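Local coordinates for protein methyltransferase WBDD (Escherichia coli, PDB 4AZS) that acts as a bifunctional kinase and methyltransferase that regulates the chain length of the O9a O antigen, at residues Leu454-Ala457 with Leu458-Lys462; Gln444-Val447 with Glu448-Asn451; Ile53-Gln56 with Tyr57-Ser61. All coordinates share one frame; numbering follows the deposited sequence.

Contact 1: Leu454-Ala457 with Leu458-Lys462; sequences LLLA and LFEKK
L454 and L458, one helical turn apart, lie side by side and point the same way, with CD2 of L454 4.0 Å from CD1 of L458. On another side of the same turn the carboxylate of E460 crosses L456 at an angle, OE2 standing 3.2 Å from CD1 of L456, a van der Waals contact of charged oxygen with methyl. The glutamate reaches back because its CG stands anti to the carbonyl carbon (chi1 -74°), with the chain extended beyond.

Beneath these side chains run the i to i+4 bonds of an alpha-helix: L458 N to L454 O at 2.9 Å, F459 N to L455 O at 3.0 Å and E460 N to L456 O at 3.0 Å. The next, K461 N to A457 O, is weak at 3.4 Å, K461 itself lying outside the regular helix. Past it K462 folds back, and NZ lies over one face of the F459 ring while forming a salt bridge with E342.

Helix 452-460 packs on three others: L456 and F459 meet helix 341-357, L455 fits against helix 397-410, and L458 rests on helix 435-443, whose W438 meets the F459 ring edge-to-face and donates from NE1 to L455 O.

Contact 2: Gln444-Val447 with Glu448-Asn451; sequences QEPV and ERWN
E445 and R449 are joined by a salt bridge, OE1 of the glutamate lying 3.2 Å from NE of the arginine. The oxygen sits at the edge of the guanidinium, near its plane, and the N-H points at it with an angle of 160°. NE comes to the carboxylate on the syn side but about 33° out of its plane. A bend at chi2 (-76°) turns the E445 carboxylate back toward the arginine.

Hydrogen bonds to main-chain carbonyls form the second group. The indole NE1 of W450 donates to E445 O at 3.1 Å, approaching from above the carbonyl plane; E445 is thereby held by side chain and backbone alike. W450 N donates to V447 O at 3.0 Å, an i to i+3 bond in keeping with the short 3-10 turn here.

Apolar packing completes the contact. CA of V447 lies over the five-membered ring of W450 in a CH-pi contact, 4.0 Å from its centroid, while CG2 of V447 sits above the same indole toward the rim, 4.1 Å from CE2. CG of P446 runs alongside CD of R449 at 3.9 Å.

The indole also meets W443 edge-to-face and packs on V400, Q401 and F404 of helix 397-410. At the outer surface P446, V447 and E448 meet Q470 and A474 of the second subunit. N451 ends the turn as N-cap of the next helix, its OD1 accepting from L454 N.

Chemically, the buried tryptophan has both of its N-H groups bonded to the carbonyls of E445 and V447, which ties its ring to the preceding backbone. The ion pair, with R449 itself exposed, is probably weakened by solvent screening.

Contact 3: Ile53-Gln56 with Tyr57-Ser61; sequences ITEQ and YDNLS
Q56 and N59 cross with their amide planes 83° apart, nearly perpendicular, and OE1 of Q56 stays 3.8 Å from ND2 of N59. At that separation the two amides are neighbours in van der Waals contact and are not joined by a hydrogen bond. The polar ends have partners beyond the pair: NE2 of Q56 is weakly bonded to N229, and OD1 of N59 accepts from R62.

D58 and N59 share one orientation, each with CG anti to its own carbonyl carbon, which lays the flat group back along the preceding turn. The carboxyl carbon CG of D58 comes 3.2 Å from T54 O, and CG of N59 stands 3.3 Å from E55 O. Of the two carboxylate oxygens of D58, OD2 comes near T54 O, probably unfavourably, while OD1 forms a salt bridge with K87. Y57 swings the other way (chi1 179°), taking its ring off the turn so that OH reaches the backbone of L68.

Four consecutive alpha-helical bonds underlie these side chains, from Y57 N to I53 O at 2.8 Å through to L60 N to Q56 O at 3.0 Å.

Helix 47-64 lies against the sheet of the Rossmann-like methyltransferase fold: Q56 and L60 pack on I171 and A169 of strand 169-173, L60 also meets L68 ahead of strand 69-73, and Y57 touches K87 and A89 ahead of strand 90-95.

Overall arrangement
Contacts 1 and 2 follow closely along the chain in the helical region toward the C-terminal end of the modelled chain, probably part of the kinase portion, with centres 13 Å apart. They touch through L454, whose CD2 lies 3.8 Å from R449 O and whose CD1 lies 3.9 Å from E445 OE2. Both also pack on helix 397-410. Contact 3 belongs to the methyltransferase part across the chain's centre, about 56 Å from contact 1 and 59 Å from contact 2 between centres. The side chain of I53 is about 8 Å from S-adenosylmethionine, whereas no residue of contacts 1 and 2 is among those of the AMP pocket.

Contact 1: Leu454-Ala457 with Leu458-Lys462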
loop_
_atom_site.group_PDB
_atom_site.type_symbol
_atom_site.label_atom_id
_atom_site.label_comp_id
_atom_site.label_asym_id
_atom_site.label_seq_id
_atom_site.Cartn_x
_atom_site.Cartn_y
_atom_site.Cartn_z
ATOM N N LEU A 454 49.274 24.273 -58.337
ATOM C CA LEU A 454 50.346 23.250 -58.428
ATOM C C LEU A 454 49.789 21.847 -58.321
ATOM O O LEU A 454 50.192 20.930 -59.055
ATOM C CB LEU A 454 51.422 23.478 -57.341
ATOM C CG LEU A 454 52.651 22.526 -57.420
ATOM C CD1 LEU A 454 53.964 23.239 -57.756
ATOM C CD2 LEU A 454 52.744 21.918 -56.050
ATOM N N LEU A 455 48.888 21.671 -57.377
ATOM C CA LEU A 455 48.237 20.386 -57.176
ATOM C C LEU A 455 47.556 19.927 -58.457
ATOM O O LEU A 455 47.680 18.750 -58.848
ATOM C CB LEU A 455 47.205 20.507 -56.060
ATOM C CG LEU A 455 46.941 19.347 -55.119
ATOM C CD1 LEU A 455 48.226 18.816 -54.564
ATOM C CD2 LEU A 455 46.074 19.782 -53.951
ATOM N N LEU A 456 46.848 20.851 -59.114
ATOM C CA LEU A 456 46.160 20.531 -60.360
ATOM C C LEU A 456 47.159 20.214 -61.464
ATOM O O LEU A 456 47.015 19.228 -62.176
ATOM C CB LEU A 456 45.227 21.673 -60.781
ATOM C CG LEU A 456 44.692 21.512 -62.206
ATOM C CD1 LEU A 456 43.816 20.267 -62.325
ATOM C CD2 LEU A 456 43.932 22.742 -62.658
ATOM N N ALA A 457 48.183 21.035 -61.640
ATOM C CA ALA A 457 49.138 20.797 -62.733
ATOM C C ALA A 457 49.833 19.444 -62.562
ATOM O O ALA A 457 50.000 18.691 -63.528
ATOM C CB ALA A 457 50.153 21.930 -62.843
ATOM N N LEU A 458 50.193 19.100 -61.331
ATOM C CA LEU A 458 50.879 17.844 -61.136
ATOM C C LEU A 458 49.872 16.703 -61.353
ATOM O O LEU A 458 50.233 15.658 -61.901
ATOM C CB LEU A 458 51.572 17.773 -59.778
ATOM C CG LEU A 458 52.859 18.577 -59.635
ATOM C CD1 LEU A 458 53.355 18.584 -58.202
ATOM C CD2 LEU A 458 53.953 18.046 -60.532
ATOM N N PHE A 459 48.616 16.909 -60.960
ATOM C CA PHE A 459 47.606 15.903 -61.142
ATOM C C PHE A 459 47.415 15.547 -62.611
ATOM O O PHE A 459 47.379 14.387 -62.961
ATOM C CB PHE A 459 46.266 16.333 -60.552
ATOM C CG PHE A 459 45.148 15.392 -60.899
ATOM C CD1 PHE A 459 44.893 14.287 -60.108
ATOM C CD2 PHE A 459 44.394 15.587 -62.054
ATOM C CE1 PHE A 459 43.869 13.408 -60.428
ATOM C CE2 PHE A 459 43.370 14.711 -62.384
ATOM C CZ PHE A 459 43.099 13.634 -61.560
ATOM N N GLU A 460 47.336 16.551 -63.464
ATOM C CA GLU A 460 47.223 16.343 -64.909
ATOM C C GLU A 460 48.404 15.617 -65.576
ATOM O O GLU A 460 48.269 15.030 -66.636
ATOM C CB GLU A 460 46.990 17.700 -65.585
ATOM C CG GLU A 460 45.552 18.209 -65.364
ATOM C CD GLU A 460 45.360 19.699 -65.673
ATOM O OE1 GLU A 460 46.334 20.363 -66.120
ATOM O OE2 GLU A 460 44.226 20.214 -65.454
ATOM N N LYS A 461 49.578 15.643 -64.962
ATOM C CA LYS A 461 50.727 15.023 -65.566
ATOM C C LYS A 461 51.156 13.812 -64.763
ATOM O O LYS A 461 52.287 13.345 -64.905
ATOM C CB LYS A 461 51.862 16.043 -65.624
ATOM C CG LYS A 461 51.507 17.295 -66.418
ATOM C CD LYS A 461 51.526 17.040 -67.927
ATOM C CE LYS A 461 51.046 18.271 -68.681
ATOM N NZ LYS A 461 51.545 18.351 -70.078
ATOM N N LYS A 462 50.277 13.324 -63.887
ATOM C CA LYS A 462 50.700 12.304 -62.934
ATOM C C LYS A 462 51.230 11.033 -63.625
ATOM O O LYS A 462 52.128 10.405 -63.102
ATOM C CB LYS A 462 49.620 11.964 -61.902
ATOM C CG LYS A 462 48.348 11.399 -62.483
ATOM C CD LYS A 462 47.311 11.244 -61.383
ATOM C CE LYS A 462 45.987 10.745 -61.943
ATOM N NZ LYS A 462 45.534 11.647 -63.044
#

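Contact 2: Gln444-Val447 with Glu448-Asn451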
loop_
_atom_site.group_PDB
_atom_site.type_symbol
_atom_site.label_atom_id
_atom_site.label_comp_id
_atom_site.label_asym_id
_atom_site.label_seq_id
_atom_site.Cartn_x
_atom_site.Cartn_y
_atom_site.Cartn_z
ATOM N N GLN A 444 57.896 16.670 -52.607
ATOM C CA GLN A 444 59.277 17.082 -52.879
ATOM C C GLN A 444 59.381 18.582 -53.142
ATOM O O GLN A 444 60.468 19.074 -53.360
ATOM C CB GLN A 444 59.822 16.363 -54.104
ATOM C CG GLN A 444 59.853 14.859 -53.960
ATOM C CD GLN A 444 60.419 14.454 -52.624
ATOM O OE1 GLN A 444 61.533 14.847 -52.267
ATOM N NE2 GLN A 444 59.629 13.742 -51.846
ATOM N N GLU A 445 58.246 19.272 -53.201
ATOM C CA GLU A 445 58.223 20.698 -53.466
ATOM C C GLU A 445 58.470 21.515 -52.205
ATOM O O GLU A 445 57.904 21.233 -51.155
ATOM C CB GLU A 445 56.855 21.129 -53.983
ATOM C CG GLU A 445 56.528 20.595 -55.354
ATOM C CD GLU A 445 57.229 21.304 -56.453
ATOM O OE1 GLU A 445 57.848 22.363 -56.206
ATOM O OE2 GLU A 445 57.072 20.855 -57.606
ATOM N N PRO A 446 59.246 22.591 -52.325
ATOM C CA PRO A 446 59.303 23.490 -51.172
ATOM C C PRO A 446 57.909 23.946 -50.855
ATOM O O PRO A 446 57.086 24.110 -51.760
ATOM C CB PRO A 446 60.119 24.668 -51.636
ATOM C CG PRO A 446 60.354 24.488 -53.111
ATOM C CD PRO A 446 59.975 23.083 -53.505
ATOM N N VAL A 447 57.673 24.167 -49.575
ATOM C CA VAL A 447 56.362 24.347 -49.042
ATOM C C VAL A 447 55.744 25.666 -49.496
ATOM O O VAL A 447 54.551 25.702 -49.733
ATOM C CB VAL A 447 56.407 24.192 -47.510
ATOM C CG1 VAL A 447 55.267 24.895 -46.816
ATOM C CG2 VAL A 447 56.371 22.707 -47.213
ATOM N N GLU A 448 56.550 26.718 -49.649
ATOM C CA GLU A 448 56.025 27.972 -50.177
ATOM C C GLU A 448 55.409 27.761 -51.554
ATOM O O GLU A 448 54.731 28.634 -52.024
ATOM C CB GLU A 448 57.101 29.064 -50.275
ATOM C CG GLU A 448 58.210 28.788 -51.307
ATOM C CD GLU A 448 59.340 29.820 -51.275
ATOM O OE1 GLU A 448 59.164 30.909 -50.685
ATOM O OE2 GLU A 448 60.424 29.548 -51.843
ATOM N N ARG A 449 55.662 26.634 -52.218
ATOM C CA ARG A 449 55.100 26.407 -53.552
ATOM C C ARG A 449 53.830 25.572 -53.550
ATOM O O ARG A 449 53.243 25.369 -54.607
ATOM C CB ARG A 449 56.149 25.789 -54.503
ATOM C CG ARG A 449 57.164 26.807 -54.963
ATOM C CD ARG A 449 58.279 26.260 -55.849
ATOM N NE ARG A 449 57.783 25.493 -56.991
ATOM C CZ ARG A 449 57.585 25.951 -58.243
ATOM N NH1 ARG A 449 57.810 27.229 -58.569
ATOM N NH2 ARG A 449 57.146 25.109 -59.196
ATOM N N TRP A 450 53.380 25.110 -52.380
ATOM C CA TRP A 450 52.179 24.280 -52.299
ATOM C C TRP A 450 50.947 25.139 -52.481
ATOM O O TRP A 450 50.756 26.110 -51.737
ATOM C CB TRP A 450 52.057 23.600 -50.955
ATOM C CG TRP A 450 53.014 22.484 -50.718
ATOM C CD1 TRP A 450 54.261 22.313 -51.265
ATOM C CD2 TRP A 450 52.833 21.346 -49.809
ATOM N NE1 TRP A 450 54.840 21.188 -50.777
ATOM C CE2 TRP A 450 54.050 20.572 -49.888
ATOM C CE3 TRP A 450 51.820 20.927 -48.954
ATOM C CZ2 TRP A 450 54.228 19.410 -49.162
ATOM C CZ3 TRP A 450 52.016 19.770 -48.205
ATOM C CH2 TRP A 450 53.181 19.015 -48.324
ATOM N N ASN A 451 50.129 24.817 -53.483
ATOM C CA ASN A 451 48.849 25.542 -53.718
ATOM C C ASN A 451 48.064 24.769 -54.722
ATOM O O ASN A 451 48.526 23.709 -55.161
ATOM C CB ASN A 451 49.074 26.978 -54.179
ATOM C CG ASN A 451 49.787 27.062 -55.508
ATOM O OD1 ASN A 451 49.540 26.288 -56.408
ATOM N ND2 ASN A 451 50.682 28.005 -55.627
#

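Contact 3: Ile53-Gln56 with Tyr57-Ser61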
loop_
_atom_site.group_PDB
_atom_site.type_symbol
_atom_site.label_atom_id
_atom_site.label_comp_id
_atom_site.label_asym_id
_atom_site.label_seq_id
_atom_site.Cartn_x
_atom_site.Cartn_y
_atom_site.Cartn_z
ATOM N N ILE A 53 -1.293 37.106 -37.905
ATOM C CA ILE A 53 -2.007 35.992 -38.533
ATOM C C ILE A 53 -2.592 36.430 -39.914
ATOM O O ILE A 53 -2.559 35.669 -40.860
ATOM C CB ILE A 53 -3.100 35.449 -37.605
ATOM C CG1 ILE A 53 -2.461 34.608 -36.514
ATOM C CG2 ILE A 53 -4.098 34.599 -38.335
ATOM C CD1 ILE A 53 -3.438 34.309 -35.399
ATOM N N THR A 54 -3.102 37.660 -40.004
ATOM C CA THR A 54 -3.607 38.181 -41.273
ATOM C C THR A 54 -2.497 38.328 -42.326
ATOM O O THR A 54 -2.727 38.099 -43.506
ATOM C CB THR A 54 -4.304 39.530 -41.085
ATOM O OG1 THR A 54 -3.368 40.470 -40.604
ATOM C CG2 THR A 54 -5.407 39.462 -40.072
ATOM N N GLU A 55 -1.291 38.698 -41.906
ATOM C CA GLU A 55 -0.139 38.754 -42.813
ATOM C C GLU A 55 0.153 37.356 -43.395
ATOM O O GLU A 55 0.362 37.182 -44.592
ATOM C CB GLU A 55 1.071 39.323 -42.064
ATOM C CG GLU A 55 2.454 38.857 -42.506
ATOM C CD GLU A 55 3.569 39.424 -41.608
ATOM O OE1 GLU A 55 3.392 40.523 -41.014
ATOM O OE2 GLU A 55 4.631 38.771 -41.503
ATOM N N GLN A 56 0.138 36.335 -42.546
ATOM C CA GLN A 56 0.413 34.983 -42.982
ATOM C C GLN A 56 -0.744 34.442 -43.825
ATOM O O GLN A 56 -0.505 33.752 -44.805
ATOM C CB GLN A 56 0.640 34.064 -41.780
ATOM C CG GLN A 56 1.952 34.294 -41.021
ATOM C CD GLN A 56 3.175 34.213 -41.918
ATOM O OE1 GLN A 56 3.219 33.477 -42.915
ATOM N NE2 GLN A 56 4.129 35.037 -41.625
ATOM N N TYR A 57 -1.988 34.734 -43.425
ATOM C CA TYR A 57 -3.148 34.440 -44.269
ATOM C C TYR A 57 -2.933 34.996 -45.696
ATOM O O TYR A 57 -3.061 34.262 -46.662
ATOM C CB TYR A 57 -4.440 34.980 -43.677
ATOM C CG TYR A 57 -5.650 34.703 -44.557
ATOM C CD1 TYR A 57 -5.990 35.559 -45.619
ATOM C CD2 TYR A 57 -6.401 33.559 -44.375
ATOM C CE1 TYR A 57 -7.081 35.281 -46.446
ATOM C CE2 TYR A 57 -7.464 33.273 -45.184
ATOM C CZ TYR A 57 -7.807 34.128 -46.217
ATOM O OH TYR A 57 -8.870 33.783 -46.985
ATOM N N ASP A 58 -2.573 36.271 -45.815
ATOM C CA ASP A 58 -2.408 36.916 -47.132
ATOM C C ASP A 58 -1.307 36.254 -47.933
ATOM O O ASP A 58 -1.483 35.981 -49.125
ATOM C CB ASP A 58 -2.074 38.411 -46.982
ATOM C CG ASP A 58 -3.226 39.217 -46.456
ATOM O OD1 ASP A 58 -4.362 38.758 -46.555
ATOM O OD2 ASP A 58 -2.998 40.337 -45.955
ATOM N N ASN A 59 -0.161 35.969 -47.287
ATOM C CA ASN A 59 0.933 35.296 -47.972
ATOM C C ASN A 59 0.459 33.989 -48.550
ATOM O O ASN A 59 0.765 33.642 -49.676
ATOM C CB ASN A 59 2.108 34.999 -47.017
ATOM C CG ASN A 59 2.838 36.249 -46.587
ATOM O OD1 ASN A 59 2.689 37.315 -47.194
ATOM N ND2 ASN A 59 3.651 36.124 -45.536
ATOM N N LEU A 60 -0.258 33.209 -47.767
ATOM C CA LEU A 60 -0.582 31.865 -48.241
ATOM C C LEU A 60 -1.702 31.981 -49.261
ATOM O O LEU A 60 -1.755 31.224 -50.217
ATOM C CB LEU A 60 -0.972 30.952 -47.087
ATOM C CG LEU A 60 -1.295 29.500 -47.474
ATOM C CD1 LEU A 60 -0.149 28.783 -48.174
ATOM C CD2 LEU A 60 -1.653 28.795 -46.190
ATOM N N SER A 61 -2.614 32.925 -49.057
ATOM C CA SER A 61 -3.697 33.089 -50.006
ATOM C C SER A 61 -3.130 33.562 -51.372
ATOM O O SER A 61 -3.566 33.107 -52.420
ATOM C CB SER A 61 -4.721 34.108 -49.500
ATOM O OG SER A 61 -5.730 34.273 -50.472
#